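Local atomic coordinates of proximal thread matrix protein 1 (Mytilus galloprovincialis, PDB entry 4CN9), a protein that probably binds collagen in the matrix of the mussel byssus, using von Willebrand factor type A domains of which one carries a zinc-occupied MIDAS motif. Residues A[280-285]-A[428-433]; A[392-397]-A[434-439]. One frame throughout, in Å; residues are numbered along the deposited sequence.

Contact 1 (A[280-285]-A[428-433]); sequences MKDIVD and KIMEDV
Met430 reaches from the start of helix 430-437 to the side of helix 272-285, where Ile283 and Asp282 receive it, and the pairing is a worked example of how two neighbouring helices on one sheet meet mainly through apolar side-chain atoms, with no hydrogen bond between them. The inner side is the tightly shared part: Ile283 is buried and divided between two partners. Its CG1 lies 4.0 Å from the Met430 SD, while its CD1 extends further to touch Val433 CG1 at 4.1 Å, the two side chains crossing at about a right angle. Phe257 of the central strand 253-260 also touches Ile283, and Phe279 packs on Met430. The outer side is open to solvent, although the shortest approach is made there. Asp282 is exposed, and it meets the methionine with its CB, 3.5 Å from the Met430 CE. The same methyl passes 3.8 Å from Asp282 OD2, a van der Waals approach and not a hydrogen bond. Met430 serves both sides because its chain leaves with CG opposite the backbone N (chi1 168°) and then folds twice, at chi2 81° and chi3 70°, which sets the sulfur beside Ile283 and turns the methyl across Asp282. With an alanine here the sulfur and methyl are gone, which would probably open a gap beside Ile283 CG1 and take away the apolar cover over Asp282 CB. The chemistry thus implies cohesion by shape and burial: the carboxylate of Asp282 is at the exposed margin, and the salt bridges Glu431-Arg286 and Asp285-Lys322 lead out of the two segments.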
ATOM      1  N   MET A 280      15.768  -3.963  16.314  1.00 18.11           N
ATOM      2  CA  MET A 280      15.499  -5.137  15.493  1.00 16.51           C
ATOM      3  C   MET A 280      15.211  -6.392  16.324  1.00 18.19           C
ATOM      4  O   MET A 280      14.303  -7.166  16.000  1.00 16.58           O
ATOM      5  CB  MET A 280      16.663  -5.363  14.531  1.00 18.55           C
ATOM      6  CG  MET A 280      16.775  -4.224  13.549  1.00 21.11           C
ATOM      7  SD  MET A 280      18.101  -4.381  12.360  1.00 30.39           S
ATOM      8  CE  MET A 280      19.533  -4.428  13.443  1.00 22.14           C
ATOM      9  N   LYS A 281      15.976  -6.597  17.393  1.00 19.32           N
ATOM     10  CA  LYS A 281      15.717  -7.704  18.310  1.00 21.94           C
ATOM     11  C   LYS A 281      14.329  -7.608  18.960  1.00 19.65           C
ATOM     12  O   LYS A 281      13.654  -8.621  19.127  1.00 20.41           O
ATOM     13  CB  LYS A 281      16.818  -7.773  19.377  1.00 21.52           C
ATOM     14  CG  LYS A 281      18.126  -8.285  18.824  1.00 22.86           C
ATOM     15  CD  LYS A 281      19.333  -7.754  19.583  1.00 33.09           C
ATOM     16  CE  LYS A 281      19.192  -7.974  21.058  1.00 31.66           C
ATOM     17  NZ  LYS A 281      20.285  -7.363  21.858  1.00 31.65           N
ATOM     18  N   ASP A 282      13.902  -6.396  19.318  1.00 18.17           N
ATOM     19  CA  ASP A 282      12.575  -6.199  19.891  1.00 18.39           C
ATOM     20  C   ASP A 282      11.474  -6.571  18.899  1.00 21.39           C
ATOM     21  O   ASP A 282      10.458  -7.147  19.274  1.00 19.11           O
ATOM     22  CB  ASP A 282      12.384  -4.763  20.392  1.00 23.28           C
ATOM     23  CG  ASP A 282      13.194  -4.467  21.659  1.00 29.23           C
ATOM     24  OD1 ASP A 282      13.745  -5.414  22.245  1.00 25.45           O
ATOM     25  OD2 ASP A 282      13.283  -3.284  22.063  1.00 31.31           O
ATOM     26  N   ILE A 283      11.698  -6.278  17.622  1.00 19.20           N
ATOM     27  CA  ILE A 283      10.761  -6.661  16.574  1.00 16.25           C
ATOM     28  C   ILE A 283      10.661  -8.169  16.451  1.00 14.69           C
ATOM     29  O   ILE A 283       9.564  -8.732  16.362  1.00 20.35           O
ATOM     30  CB  ILE A 283      11.172  -6.017  15.228  1.00 16.58           C
ATOM     31  CG1 ILE A 283      10.941  -4.509  15.323  1.00 19.45           C
ATOM     32  CG2 ILE A 283      10.392  -6.629  14.053  1.00 16.66           C
ATOM     33  CD1 ILE A 283      11.523  -3.739  14.196  1.00 17.37           C
ATOM     34  N   VAL A 284      11.806  -8.843  16.470  1.00 15.20           N
ATOM     35  CA  VAL A 284      11.814 -10.297  16.410  1.00 16.16           C
ATOM     36  C   VAL A 284      10.950 -10.893  17.528  1.00 19.93           C
ATOM     37  O   VAL A 284      10.183 -11.837  17.307  1.00 17.94           O
ATOM     38  CB  VAL A 284      13.257 -10.847  16.469  1.00 18.44           C
ATOM     39  CG1 VAL A 284      13.264 -12.338  16.709  1.00 17.46           C
ATOM     40  CG2 VAL A 284      13.999 -10.508  15.161  1.00 16.59           C
ATOM     41  N   ASP A 285      11.088 -10.341  18.728  1.00 21.10           N
ATOM     42  CA  ASP A 285      10.356 -10.843  19.893  1.00 22.78           C
ATOM     43  C   ASP A 285       8.841 -10.708  19.780  1.00 24.16           C
ATOM     44  O   ASP A 285       8.113 -11.369  20.512  1.00 22.38           O
ATOM     45  CB  ASP A 285      10.832 -10.140  21.172  1.00 22.06           C
ATOM     46  CG  ASP A 285      12.091 -10.760  21.743  1.00 28.50           C
ATOM     47  OD1 ASP A 285      12.372 -11.953  21.451  1.00 30.44           O
ATOM     48  OD2 ASP A 285      12.795 -10.054  22.503  1.00 34.67           O
ATOM     49  N   LYS A 428       9.852   5.172  19.825  1.00 30.47           N
ATOM     50  CA  LYS A 428       8.673   5.944  19.443  1.00 29.69           C
ATOM     51  C   LYS A 428       7.935   5.404  18.206  1.00 35.92           C
ATOM     52  O   LYS A 428       6.753   5.668  18.044  1.00 32.64           O
ATOM     53  CB  LYS A 428       9.078   7.409  19.220  1.00 34.50           C
ATOM     54  CG  LYS A 428       8.235   8.180  18.203  1.00 47.44           C
ATOM     55  CD  LYS A 428       8.708   9.645  18.037  1.00 53.36           C
ATOM     56  CE  LYS A 428       9.801   9.815  16.963  1.00 52.85           C
ATOM     57  NZ  LYS A 428       9.287   9.815  15.549  1.00 49.33           N
ATOM     58  N   ILE A 429       8.619   4.669  17.326  1.00 29.90           N
ATOM     59  CA  ILE A 429       7.987   4.181  16.092  1.00 27.01           C
ATOM     60  C   ILE A 429       7.785   2.667  16.107  1.00 23.84           C
ATOM     61  O   ILE A 429       7.225   2.100  15.174  1.00 25.51           O
ATOM     62  CB  ILE A 429       8.812   4.543  14.815  1.00 22.47           C
ATOM     63  CG1 ILE A 429      10.119   3.765  14.771  1.00 22.97           C
ATOM     64  CG2 ILE A 429       9.049   6.047  14.723  1.00 30.69           C
ATOM     65  CD1 ILE A 429      10.951   4.043  13.525  1.00 22.95           C
ATOM     66  N   MET A 430       8.234   2.025  17.176  1.00 24.45           N
ATOM     67  CA  MET A 430       8.212   0.572  17.292  1.00 23.23           C
ATOM     68  C   MET A 430       6.843  -0.061  17.024  1.00 24.72           C
ATOM     69  O   MET A 430       6.734  -1.014  16.250  1.00 20.48           O
ATOM     70  CB  MET A 430       8.673   0.192  18.698  1.00 25.14           C
ATOM     71  CG  MET A 430       8.444  -1.242  19.066  1.00 31.82           C
ATOM     72  SD  MET A 430       9.759  -2.208  18.359  1.00 33.74           S
ATOM     73  CE  MET A 430      11.128  -1.645  19.402  1.00 27.21           C
ATOM     74  N   GLU A 431       5.798   0.446  17.668  1.00 26.67           N
ATOM     75  CA  GLU A 431       4.483  -0.175  17.538  1.00 26.54           C
ATOM     76  C   GLU A 431       3.990  -0.100  16.101  1.00 22.66           C
ATOM     77  O   GLU A 431       3.466  -1.074  15.563  1.00 24.60           O
ATOM     78  CB  GLU A 431       3.451   0.493  18.451  1.00 32.75           C
ATOM     79  CG  GLU A 431       3.658   0.229  19.924  1.00 36.16           C
ATOM     80  CD  GLU A 431       3.908  -1.232  20.219  1.00 38.22           C
ATOM     81  OE1 GLU A 431       3.071  -2.077  19.824  1.00 38.80           O
ATOM     82  OE2 GLU A 431       4.955  -1.533  20.833  1.00 38.64           O
ATOM     83  N   ASP A 432       4.148   1.065  15.489  1.00 22.80           N
ATOM     84  CA  ASP A 432       3.724   1.252  14.114  1.00 25.23           C
ATOM     85  C   ASP A 432       4.528   0.363  13.174  1.00 18.68           C
ATOM     86  O   ASP A 432       3.974  -0.199  12.232  1.00 21.01           O
ATOM     87  CB  ASP A 432       3.849   2.720  13.698  1.00 27.99           C
ATOM     88  CG  ASP A 432       2.759   3.590  14.297  1.00 36.98           C
ATOM     89  OD1 ASP A 432       1.704   3.040  14.670  1.00 35.86           O
ATOM     90  OD2 ASP A 432       2.956   4.825  14.384  1.00 41.36           O
ATOM     91  N   VAL A 433       5.822   0.212  13.423  1.00 20.32           N
ATOM     92  CA  VAL A 433       6.635  -0.626  12.536  1.00 18.79           C
ATOM     93  C   VAL A 433       6.249  -2.093  12.666  1.00 19.52           C
ATOM     94  O   VAL A 433       6.127  -2.778  11.669  1.00 20.23           O
ATOM     95  CB  VAL A 433       8.153  -0.401  12.723  1.00 19.60           C
ATOM     96  CG1 VAL A 433       8.960  -1.453  11.980  1.00 19.22           C
ATOM     97  CG2 VAL A 433       8.529   0.997  12.241  1.00 17.03           C
TER

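Contact 2 (A[392-397]-A[434-439])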
ATOM      1  N   VAL A 392       6.712  -6.340   0.609  1.00 18.16           N
ATOM      2  CA  VAL A 392       6.299  -5.092   1.228  1.00 16.85           C
ATOM      3  C   VAL A 392       7.509  -4.441   1.887  1.00 15.57           C
ATOM      4  O   VAL A 392       8.205  -5.082   2.662  1.00 17.42           O
ATOM      5  CB  VAL A 392       5.204  -5.312   2.287  1.00 17.74           C
ATOM      6  CG1 VAL A 392       4.947  -4.037   3.060  1.00 21.88           C
ATOM      7  CG2 VAL A 392       3.931  -5.822   1.631  1.00 21.45           C
ATOM      8  N   ILE A 393       7.760  -3.167   1.577  1.00 17.94           N
ATOM      9  CA  ILE A 393       8.946  -2.480   2.085  1.00 15.15           C
ATOM     10  C   ILE A 393       8.607  -1.339   3.041  1.00 16.41           C
ATOM     11  O   ILE A 393       7.825  -0.422   2.721  1.00 16.17           O
ATOM     12  CB  ILE A 393       9.821  -1.929   0.932  1.00 16.73           C
ATOM     13  CG1 ILE A 393      10.159  -3.049  -0.064  1.00 18.33           C
ATOM     14  CG2 ILE A 393      11.080  -1.287   1.492  1.00 13.51           C
ATOM     15  CD1 ILE A 393      10.961  -2.597  -1.267  1.00 18.54           C
ATOM     16  N   VAL A 394       9.214  -1.412   4.220  1.00 14.74           N
ATOM     17  CA  VAL A 394       9.133  -0.371   5.229  1.00 14.38           C
ATOM     18  C   VAL A 394      10.506   0.343   5.277  1.00 12.05           C
ATOM     19  O   VAL A 394      11.528  -0.326   5.252  1.00 14.86           O
ATOM     20  CB  VAL A 394       8.819  -1.009   6.600  1.00 16.47           C
ATOM     21  CG1 VAL A 394       8.828   0.023   7.714  1.00 17.47           C
ATOM     22  CG2 VAL A 394       7.486  -1.750   6.543  1.00 17.24           C
ATOM     23  N   ALA A 395      10.508   1.678   5.315  1.00 14.71           N
ATOM     24  CA  ALA A 395      11.733   2.488   5.253  1.00 17.13           C
ATOM     25  C   ALA A 395      11.843   3.443   6.447  1.00 16.64           C
ATOM     26  O   ALA A 395      10.955   4.251   6.681  1.00 15.33           O
ATOM     27  CB  ALA A 395      11.777   3.311   3.949  1.00 15.08           C
ATOM     28  N   ILE A 396      12.963   3.365   7.160  1.00 14.11           N
ATOM     29  CA  ILE A 396      13.207   4.166   8.344  1.00 14.26           C
ATOM     30  C   ILE A 396      14.501   4.951   8.215  1.00 14.56           C
ATOM     31  O   ILE A 396      15.545   4.376   7.933  1.00 16.96           O
ATOM     32  CB  ILE A 396      13.337   3.268   9.592  1.00 16.10           C
ATOM     33  CG1 ILE A 396      12.068   2.438   9.773  1.00 16.94           C
ATOM     34  CG2 ILE A 396      13.676   4.104  10.826  1.00 17.36           C
ATOM     35  CD1 ILE A 396      12.242   1.195  10.628  1.00 19.28           C
ATOM     36  N   GLY A 397      14.418   6.266   8.414  1.00 16.87           N
ATOM     37  CA  GLY A 397      15.589   7.134   8.487  1.00 16.13           C
ATOM     38  C   GLY A 397      15.830   7.626   9.913  1.00 17.49           C
ATOM     39  O   GLY A 397      14.891   8.017  10.615  1.00 16.91           O
ATOM     40  N   VAL A 434       6.021  -2.561  13.894  1.00 22.07           N
ATOM     41  CA  VAL A 434       5.573  -3.937  14.136  1.00 20.34           C
ATOM     42  C   VAL A 434       4.256  -4.265  13.416  1.00 19.85           C
ATOM     43  O   VAL A 434       4.121  -5.351  12.835  1.00 19.10           O
ATOM     44  CB  VAL A 434       5.461  -4.225  15.663  1.00 24.75           C
ATOM     45  CG1 VAL A 434       4.727  -5.518  15.934  1.00 26.88           C
ATOM     46  CG2 VAL A 434       6.856  -4.268  16.296  1.00 24.36           C
ATOM     47  N   LYS A 435       3.293  -3.342  13.447  1.00 20.46           N
ATOM     48  CA  LYS A 435       2.015  -3.563  12.776  1.00 23.65           C
ATOM     49  C   LYS A 435       2.221  -3.787  11.291  1.00 22.93           C
ATOM     50  O   LYS A 435       1.508  -4.579  10.687  1.00 21.72           O
ATOM     51  CB  LYS A 435       1.049  -2.385  12.945  1.00 25.90           C
ATOM     52  CG  LYS A 435       0.394  -2.268  14.315  1.00 31.55           C
ATOM     53  CD  LYS A 435      -0.570  -1.076  14.331  1.00 37.67           C
ATOM     54  CE  LYS A 435      -1.067  -0.753  15.736  1.00 48.57           C
ATOM     55  NZ  LYS A 435      -1.942   0.460  15.752  1.00 55.83           N
ATOM     56  N   LEU A 436       3.180  -3.083  10.696  1.00 21.86           N
ATOM     57  CA  LEU A 436       3.508  -3.316   9.290  1.00 17.55           C
ATOM     58  C   LEU A 436       4.311  -4.616   9.108  1.00 20.29           C
ATOM     59  O   LEU A 436       4.043  -5.390   8.202  1.00 20.24           O
ATOM     60  CB  LEU A 436       4.277  -2.122   8.718  1.00 20.21           C
ATOM     61  CG  LEU A 436       3.540  -0.780   8.808  1.00 23.28           C
ATOM     62  CD1 LEU A 436       4.378   0.350   8.244  1.00 23.01           C
ATOM     63  CD2 LEU A 436       2.205  -0.850   8.090  1.00 28.11           C
ATOM     64  N   ALA A 437       5.308  -4.854   9.960  1.00 18.56           N
ATOM     65  CA  ALA A 437       6.094  -6.074   9.861  1.00 19.30           C
ATOM     66  C   ALA A 437       5.205  -7.306   9.977  1.00 19.69           C
ATOM     67  O   ALA A 437       5.474  -8.330   9.343  1.00 20.21           O
ATOM     68  CB  ALA A 437       7.183  -6.111  10.926  1.00 20.47           C
ATOM     69  N   CYS A 438       4.148  -7.206  10.786  1.00 19.81           N
ATOM     70  CA  CYS A 438       3.211  -8.312  10.976  1.00 18.64           C
ATOM     71  C   CYS A 438       2.104  -8.389   9.929  1.00 23.28           C
ATOM     72  O   CYS A 438       1.246  -9.266  10.001  1.00 21.88           O
ATOM     73  CB  CYS A 438       2.575  -8.223  12.381  1.00 22.90           C
ATOM     74  SG  CYS A 438       3.753  -8.677  13.687  1.00 28.14           S
ATOM     75  N   MET A 439       2.088  -7.458   8.975  1.00 20.35           N
ATOM     76  CA  MET A 439       0.999  -7.437   8.007  1.00 22.22           C
ATOM     77  C   MET A 439       1.092  -8.653   7.103  1.00 24.99           C
ATOM     78  O   MET A 439       2.174  -9.033   6.655  1.00 26.83           O
ATOM     79  CB  MET A 439       1.021  -6.159   7.176  1.00 27.10           C
ATOM     80  CG  MET A 439      -0.277  -5.892   6.415  1.00 33.92           C
ATOM     81  SD  MET A 439      -0.185  -4.335   5.492  1.00 46.44           S
ATOM     82  CE  MET A 439       1.187  -4.752   4.429  1.00 24.17           C
TER
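A backbone hydrogen bond from Cys438 N to Val434 O, at 2.8 Å, belongs to the last turn of helix 430-437, and a shorter-range turn bond, Met439 N to Leu436 O at 2.9 Å, follows it as the chain leaves the helix. Both bonds stay within 434-439. Across to strand 391-398 the contact is wholly apolar, made by Leu436 at the end of the helix and by Met439, the first residue of the strand that follows. Val394 presents its CG2 to the base of the leucine, 3.9 Å from Leu436 CB, and the same methyl lies 4.1 Å from Leu436 CD1, so one branch of the valine is met at two points. Two residues back along the strand, Val392 offers both of its branches. Met439 CE comes to rest against the pair, 4.1 Å from Val392 CG1 and equally far from Val392 CG2, a methyl set on the fork of a valine. The methionine chain is extended through chi2 and bends only at chi3 (61°), which carries its CE back toward the strand. Phe418 of the edge strand 417-420 touches both Val394 and Leu436, and just past the helix Cys438 is disulfide-bonded to Cys249. A helix packed on a strand of a mainly parallel central sheet is the arrangement of the Rossmann-like alpha/beta fold of von Willebrand factor type A domains.

Contacts 1 and 2 have centres about 9 Å apart and share helix 430-437, whose first turn serves contact 1 and whose last turn serves contact 2. Along the chain the segments alternate, 280-285, 392-397, 428-433 and 434-439, so the two contacts cross along the chain. They also touch directly: Ile429 CD1 lies 3.8 Å from Ile396 CG2, and Ile283 CG1 lies 4.2 Å from Val434 CG2. Through them the last helix of the chain is joined to helix 272-285 and to strand 391-398 of the mixed six-stranded sheet of the second domain. The direct contacts are consistent with a shared apolar layer between helix 430-437 and that sheet, away from the zinc sites.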